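Local structure of phospholipase C-beta (PLC-beta) (Sepia officinalis, 3QR0) at residues L367-W372 against V391-V396; L414-H419 against E512-L517. The protein is a multidomain phospholipase C of the beta class, with PH, EF-hand-like, X and Y (TIM-barrel) and C2 domains, and holds a calcium ion. One frame throughout, in Å; residues are numbered along the deposited sequence.

Interaction 1. Residues L367-W372 against V391-V396; sequences LELDCW and VLFKDV. With CA (calcium ion), chain B.
Phe-393, in the first turn of helix 393-403, meets Leu-369 and Cys-371 of strand 366-372. Its CG lies anti to the backbone N (chi1 176°), which carries the ring out from the helix to the strand. The CD1 and CE1 atoms of the ring do the touching. Atom CE1 of Phe-393 lies 3.6 Å from CD2 of Leu-369, and the two side chains cross at about a right angle. The sulfur of Cys-371 lies near the same two atoms, with SG 3.7 Å from CD1 of Phe-393. This is a Cys sulfur-aromatic contact. It is oblique, with SG 63° off the ring normal. Leu-428 of helix 422-436 touches both Cys-371 and Phe-393.

This is helix-on-strand packing in the X half of the TIM barrel. Leu-369 and Cys-371 face the helix, while Glu-368 and Asp-370 of the same strand bind calcium. Glu-368 gives OE2 at 2.4 Å from the ion; Asp-370 grips it with both OD1 and OD2. Asn-339, Glu-417 and two waters complete the site. Arg-570 forms a salt bridge with OE1 of Glu-368, which probably steadies that carboxylate.

One turn on, CG1 of Val-396 lies 4.1 Å from CD2 of Leu-369. These two side chains slide past each other in opposite directions. Ile-381 of strand 380-381 touches Leu-369, Phe-393 and Val-396.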
loop_
_atom_site.group_PDB
_atom_site.type_symbol
_atom_site.label_atom_id
_atom_site.label_comp_id
_atom_site.label_asym_id
_atom_site.label_seq_id
_atom_site.Cartn_x
_atom_site.Cartn_y
_atom_site.Cartn_z
ATOM N N LEU A 367 9.897 0.004 -13.195
ATOM C CA LEU A 367 9.737 1.409 -13.543
ATOM C C LEU A 367 9.942 1.591 -15.029
ATOM O O LEU A 367 10.538 0.733 -15.693
ATOM C CB LEU A 367 10.775 2.260 -12.811
ATOM C CG LEU A 367 11.051 1.955 -11.343
ATOM C CD1 LEU A 367 12.245 2.781 -10.868
ATOM C CD2 LEU A 367 9.830 2.217 -10.484
ATOM N N GLU A 368 9.474 2.721 -15.549
ATOM C CA GLU A 368 9.655 3.042 -16.951
ATOM C C GLU A 368 10.411 4.356 -17.134
ATOM O O GLU A 368 10.148 5.340 -16.439
ATOM C CB GLU A 368 8.305 3.115 -17.648
ATOM C CG GLU A 368 8.400 3.295 -19.159
ATOM C CD GLU A 368 7.071 3.098 -19.849
ATOM O OE1 GLU A 368 6.063 2.902 -19.140
ATOM O OE2 GLU A 368 7.025 3.149 -21.097
ATOM N N LEU A 369 11.350 4.345 -18.072
ATOM C CA LEU A 369 12.141 5.512 -18.430
ATOM C C LEU A 369 12.044 5.682 -19.945
ATOM O O LEU A 369 12.540 4.838 -20.700
ATOM C CB LEU A 369 13.608 5.328 -18.011
ATOM C CG LEU A 369 13.985 5.251 -16.519
ATOM C CD1 LEU A 369 13.479 3.978 -15.834
ATOM C CD2 LEU A 369 15.501 5.346 -16.349
ATOM N N ASP A 370 11.379 6.756 -20.375
ATOM C CA ASP A 370 11.266 7.108 -21.793
ATOM C C ASP A 370 12.407 8.048 -22.137
ATOM O O ASP A 370 12.364 9.236 -21.791
ATOM C CB ASP A 370 9.937 7.818 -22.087
ATOM C CG ASP A 370 8.738 6.893 -22.044
ATOM O OD1 ASP A 370 8.858 5.717 -21.637
ATOM O OD2 ASP A 370 7.636 7.353 -22.408
ATOM N N CYS A 371 13.411 7.529 -22.843
ATOM C CA CYS A 371 14.646 8.270 -23.090
ATOM C C CYS A 371 14.667 8.917 -24.477
ATOM O O CYS A 371 14.416 8.254 -25.480
ATOM C CB CYS A 371 15.851 7.344 -22.921
ATOM S SG CYS A 371 15.840 6.459 -21.344
ATOM N N TRP A 372 14.972 10.214 -24.512
ATOM C CA TRP A 372 15.052 10.988 -25.755
ATOM C C TRP A 372 16.345 11.809 -25.792
ATOM O O TRP A 372 16.951 12.088 -24.749
ATOM C CB TRP A 372 13.835 11.923 -25.880
ATOM C CG TRP A 372 12.515 11.192 -25.915
ATOM C CD1 TRP A 372 11.792 10.756 -24.844
ATOM C CD2 TRP A 372 11.770 10.815 -27.082
ATOM N NE1 TRP A 372 10.639 10.134 -25.270
ATOM C CE2 TRP A 372 10.607 10.151 -26.640
ATOM C CE3 TRP A 372 11.974 10.979 -28.457
ATOM C CZ2 TRP A 372 9.651 9.638 -27.526
ATOM C CZ3 TRP A 372 11.023 10.468 -29.341
ATOM C CH2 TRP A 372 9.875 9.809 -28.868
ATOM N N VAL A 391 13.063 15.929 -17.823
ATOM C CA VAL A 391 14.073 15.854 -16.761
ATOM C C VAL A 391 15.330 15.173 -17.310
ATOM O O VAL A 391 15.270 14.485 -18.333
ATOM C CB VAL A 391 13.548 15.100 -15.500
ATOM C CG1 VAL A 391 12.371 15.859 -14.863
ATOM C CG2 VAL A 391 13.148 13.680 -15.839
ATOM N N LEU A 392 16.464 15.371 -16.642
ATOM C CA LEU A 392 17.726 14.753 -17.073
ATOM C C LEU A 392 17.711 13.272 -16.735
ATOM O O LEU A 392 17.337 12.889 -15.629
ATOM C CB LEU A 392 18.943 15.407 -16.405
ATOM C CG LEU A 392 19.486 16.722 -16.969
ATOM C CD1 LEU A 392 20.669 17.185 -16.119
ATOM C CD2 LEU A 392 19.903 16.581 -18.433
ATOM N N PHE A 393 18.118 12.441 -17.688
ATOM C CA PHE A 393 18.238 11.007 -17.448
ATOM C C PHE A 393 19.190 10.722 -16.279
ATOM O O PHE A 393 18.902 9.878 -15.426
ATOM C CB PHE A 393 18.725 10.290 -18.707
ATOM C CG PHE A 393 18.975 8.822 -18.503
ATOM C CD1 PHE A 393 17.959 7.903 -18.691
ATOM C CD2 PHE A 393 20.225 8.366 -18.103
ATOM C CE1 PHE A 393 18.181 6.543 -18.481
ATOM C CE2 PHE A 393 20.457 7.011 -17.899
ATOM C CZ PHE A 393 19.433 6.100 -18.090
ATOM N N LYS A 394 20.319 11.428 -16.252
ATOM C CA LYS A 394 21.321 11.270 -15.190
ATOM C C LYS A 394 20.717 11.481 -13.796
ATOM O O LYS A 394 20.956 10.681 -12.889
ATOM C CB LYS A 394 22.490 12.241 -15.418
ATOM C CG LYS A 394 23.640 12.137 -14.429
ATOM C CD LYS A 394 24.762 13.088 -14.849
ATOM C CE LYS A 394 25.898 13.143 -13.846
ATOM N NZ LYS A 394 27.077 13.852 -14.421
ATOM N N ASP A 395 19.929 12.542 -13.634
ATOM C CA ASP A 395 19.259 12.803 -12.359
ATOM C C ASP A 395 18.337 11.648 -11.959
ATOM O O ASP A 395 18.312 11.250 -10.795
ATOM C CB ASP A 395 18.449 14.111 -12.405
ATOM C CG ASP A 395 19.328 15.353 -12.451
ATOM O OD1 ASP A 395 20.547 15.252 -12.193
ATOM O OD2 ASP A 395 18.796 16.445 -12.742
ATOM N N VAL A 396 17.581 11.113 -12.915
ATOM C CA VAL A 396 16.671 10.001 -12.628
ATOM C C VAL A 396 17.422 8.755 -12.116
ATOM O O VAL A 396 17.037 8.168 -11.098
ATOM C CB VAL A 396 15.791 9.643 -13.855
ATOM C CG1 VAL A 396 15.071 8.326 -13.640
ATOM C CG2 VAL A 396 14.788 10.761 -14.138
HETATM CA CA CA B . 6.472 5.108 -22.311
HETATM O O HOH W 1 4.871 6.353 -23.700
HETATM O O HOH W 2 4.339 3.952 -22.520
#

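Interaction 2. Residues L414-H419 against E512-L517; sequences LSFENH and EEMSAL. With CA (calcium ion), chain B.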
loop_
_atom_site.group_PDB
_atom_site.type_symbol
_atom_site.label_atom_id
_atom_site.label_comp_id
_atom_site.label_asym_id
_atom_site.label_seq_id
_atom_site.Cartn_x
_atom_site.Cartn_y
_atom_site.Cartn_z
ATOM N N LEU A 414 14.053 -1.992 -14.810
ATOM C CA LEU A 414 13.870 -0.704 -15.464
ATOM C C LEU A 414 13.493 -0.928 -16.917
ATOM O O LEU A 414 14.271 -1.477 -17.692
ATOM C CB LEU A 414 15.139 0.139 -15.378
ATOM C CG LEU A 414 15.695 0.380 -13.972
ATOM C CD1 LEU A 414 16.925 1.269 -14.048
ATOM C CD2 LEU A 414 14.645 0.993 -13.059
ATOM N N SER A 415 12.284 -0.508 -17.269
ATOM C CA SER A 415 11.776 -0.618 -18.627
ATOM C C SER A 415 12.186 0.634 -19.398
ATOM O O SER A 415 11.649 1.724 -19.166
ATOM C CB SER A 415 10.251 -0.787 -18.613
ATOM O OG SER A 415 9.726 -0.845 -19.931
ATOM N N PHE A 416 13.163 0.471 -20.290
ATOM C CA PHE A 416 13.629 1.545 -21.156
ATOM C C PHE A 416 12.805 1.586 -22.442
ATOM O O PHE A 416 12.708 0.596 -23.161
ATOM C CB PHE A 416 15.105 1.357 -21.523
ATOM C CG PHE A 416 16.069 1.821 -20.461
ATOM C CD1 PHE A 416 17.001 2.809 -20.738
ATOM C CD2 PHE A 416 16.047 1.267 -19.187
ATOM C CE1 PHE A 416 17.902 3.240 -19.755
ATOM C CE2 PHE A 416 16.934 1.691 -18.202
ATOM C CZ PHE A 416 17.864 2.677 -18.488
ATOM N N GLU A 417 12.206 2.735 -22.719
ATOM C CA GLU A 417 11.670 3.017 -24.040
ATOM C C GLU A 417 12.688 3.964 -24.662
ATOM O O GLU A 417 12.731 5.151 -24.343
ATOM C CB GLU A 417 10.289 3.649 -23.945
ATOM C CG GLU A 417 9.537 3.677 -25.250
ATOM C CD GLU A 417 8.299 4.548 -25.177
ATOM O OE1 GLU A 417 7.432 4.282 -24.319
ATOM O OE2 GLU A 417 8.200 5.502 -25.976
ATOM N N ASN A 418 13.527 3.410 -25.528
ATOM C CA ASN A 418 14.749 4.073 -25.966
ATOM C C ASN A 418 14.584 4.760 -27.321
ATOM O O ASN A 418 14.361 4.099 -28.329
ATOM C CB ASN A 418 15.850 3.015 -26.037
ATOM C CG ASN A 418 17.235 3.600 -26.001
ATOM O OD1 ASN A 418 17.451 4.765 -26.343
ATOM N ND2 ASN A 418 18.204 2.777 -25.603
ATOM N N HIS A 419 14.691 6.086 -27.342
ATOM C CA HIS A 419 14.614 6.842 -28.597
ATOM C C HIS A 419 15.901 7.606 -28.900
ATOM O O HIS A 419 15.922 8.453 -29.786
ATOM C CB HIS A 419 13.431 7.810 -28.560
ATOM C CG HIS A 419 12.124 7.138 -28.303
ATOM N ND1 HIS A 419 11.351 6.612 -29.314
ATOM C CD2 HIS A 419 11.468 6.876 -27.149
ATOM C CE1 HIS A 419 10.268 6.063 -28.794
ATOM N NE2 HIS A 419 10.314 6.212 -27.482
ATOM N N GLU A 512 25.388 -0.878 -28.874
ATOM C CA GLU A 512 26.021 -2.031 -28.236
ATOM C C GLU A 512 26.184 -1.847 -26.720
ATOM O O GLU A 512 26.058 -2.812 -25.969
ATOM C CB GLU A 512 27.368 -2.351 -28.900
ATOM C CG GLU A 512 28.009 -3.649 -28.401
ATOM C CD GLU A 512 28.873 -4.336 -29.450
ATOM O OE1 GLU A 512 29.533 -3.641 -30.255
ATOM O OE2 GLU A 512 28.895 -5.586 -29.466
ATOM N N GLU A 513 26.435 -0.618 -26.270
ATOM C CA GLU A 513 26.601 -0.347 -24.832
ATOM C C GLU A 513 25.310 -0.558 -24.039
ATOM O O GLU A 513 25.361 -0.976 -22.882
ATOM C CB GLU A 513 27.114 1.075 -24.573
ATOM C CG GLU A 513 28.567 1.315 -24.961
ATOM C CD GLU A 513 28.749 1.712 -26.416
ATOM O OE1 GLU A 513 29.873 2.133 -26.765
ATOM O OE2 GLU A 513 27.785 1.606 -27.210
ATOM N N MET A 514 24.164 -0.248 -24.646
ATOM C CA MET A 514 22.871 -0.493 -23.998
ATOM C C MET A 514 22.495 -1.961 -24.110
ATOM O O MET A 514 22.087 -2.572 -23.128
ATOM C CB MET A 514 21.756 0.376 -24.594
ATOM C CG MET A 514 21.684 1.787 -24.020
ATOM S SD MET A 514 21.552 1.841 -22.220
ATOM C CE MET A 514 20.007 0.965 -21.965
ATOM N N SER A 515 22.634 -2.519 -25.308
ATOM C CA SER A 515 22.418 -3.947 -25.529
ATOM C C SER A 515 23.170 -4.801 -24.499
ATOM O O SER A 515 22.607 -5.751 -23.953
ATOM C CB SER A 515 22.844 -4.327 -26.946
ATOM O OG SER A 515 22.453 -5.648 -27.268
ATOM N N ALA A 516 24.423 -4.431 -24.221
ATOM C CA ALA A 516 25.299 -5.168 -23.296
ATOM C C ALA A 516 24.752 -5.303 -21.876
ATOM O O ALA A 516 25.099 -6.244 -21.169
ATOM C CB ALA A 516 26.691 -4.514 -23.249
ATOM N N LEU A 517 23.905 -4.368 -21.456
ATOM C CA LEU A 517 23.339 -4.399 -20.106
ATOM C C LEU A 517 22.101 -5.301 -19.983
ATOM O O LEU A 517 21.631 -5.551 -18.875
ATOM C CB LEU A 517 22.981 -2.983 -19.655
ATOM C CG LEU A 517 24.105 -1.944 -19.736
ATOM C CD1 LEU A 517 23.588 -0.590 -19.312
ATOM C CD2 LEU A 517 25.312 -2.353 -18.890
HETATM CA CA CA B . 6.472 5.108 -22.311
HETATM O O HOH W 1 4.871 6.353 -23.700
HETATM O O HOH W 2 4.339 3.952 -22.520
#
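The CE methyl of Met-514 meets the Phe-416 ring obliquely and off-centre. CE lies 4.1 Å from the ring centroid and 29° off the normal, a CH-pi contact. The nearest ring atom is CD1 of Phe-416, 3.7 Å from CE of Met-514. At the ring edge, in plane, lies O of Leu-414. The sulfur of Met-514 stands farther off and oblique, a Met-aromatic contact. The Met-514 chain bends at chi2 (-54°) and chi3 (-61°), and the methyl is its closest part to the ring.

The His-419 ring has the Glu-417 carboxylate at its edge, in the ring plane. NE2 of His-419 donates to OE2 of Glu-417 at 2.7 Å, nearly straight at 167°. OE2 receives it on its anti lone pair, the one turned away from OE1. The other oxygen, OE1 of Glu-417, binds calcium at 2.4 Å. His-419 thus acts in the second shell, and Thr-503 also bonds to OE2.

Asn-418 borders Met-514, with ND2 3.9 Å from CG of Met-514. Its amide is held elsewhere: ND2 bonds to Asn-470 and OD1 to the backbone N of Cys-420. The arrangement is a TIM-barrel strand with a calcium ligand on one side and a helix packed on the other.

The centres of interactions 1 and 2 lie about 12 Å apart. Each uses one of two neighbouring parallel strands, 366-372 and 412-418, of one mixed sheet. They come in series along the chain: interaction 1 closes before interaction 2 opens. Strand 366-372, helix 393-403 and strand 412-418 make a beta-alpha-beta crossover in the X domain. O of Leu-367 lies 2.7 Å from N of Ser-415, a probable hydrogen bond between the strands. Phe-393 packs on Phe-416, so the two apolar clusters are continuous. Trp-372 stacks on His-419. Both interactions reach the same calcium ion. Residues 512-517 belong to the Y part, so interaction 2 joins the X and Y parts of the barrel.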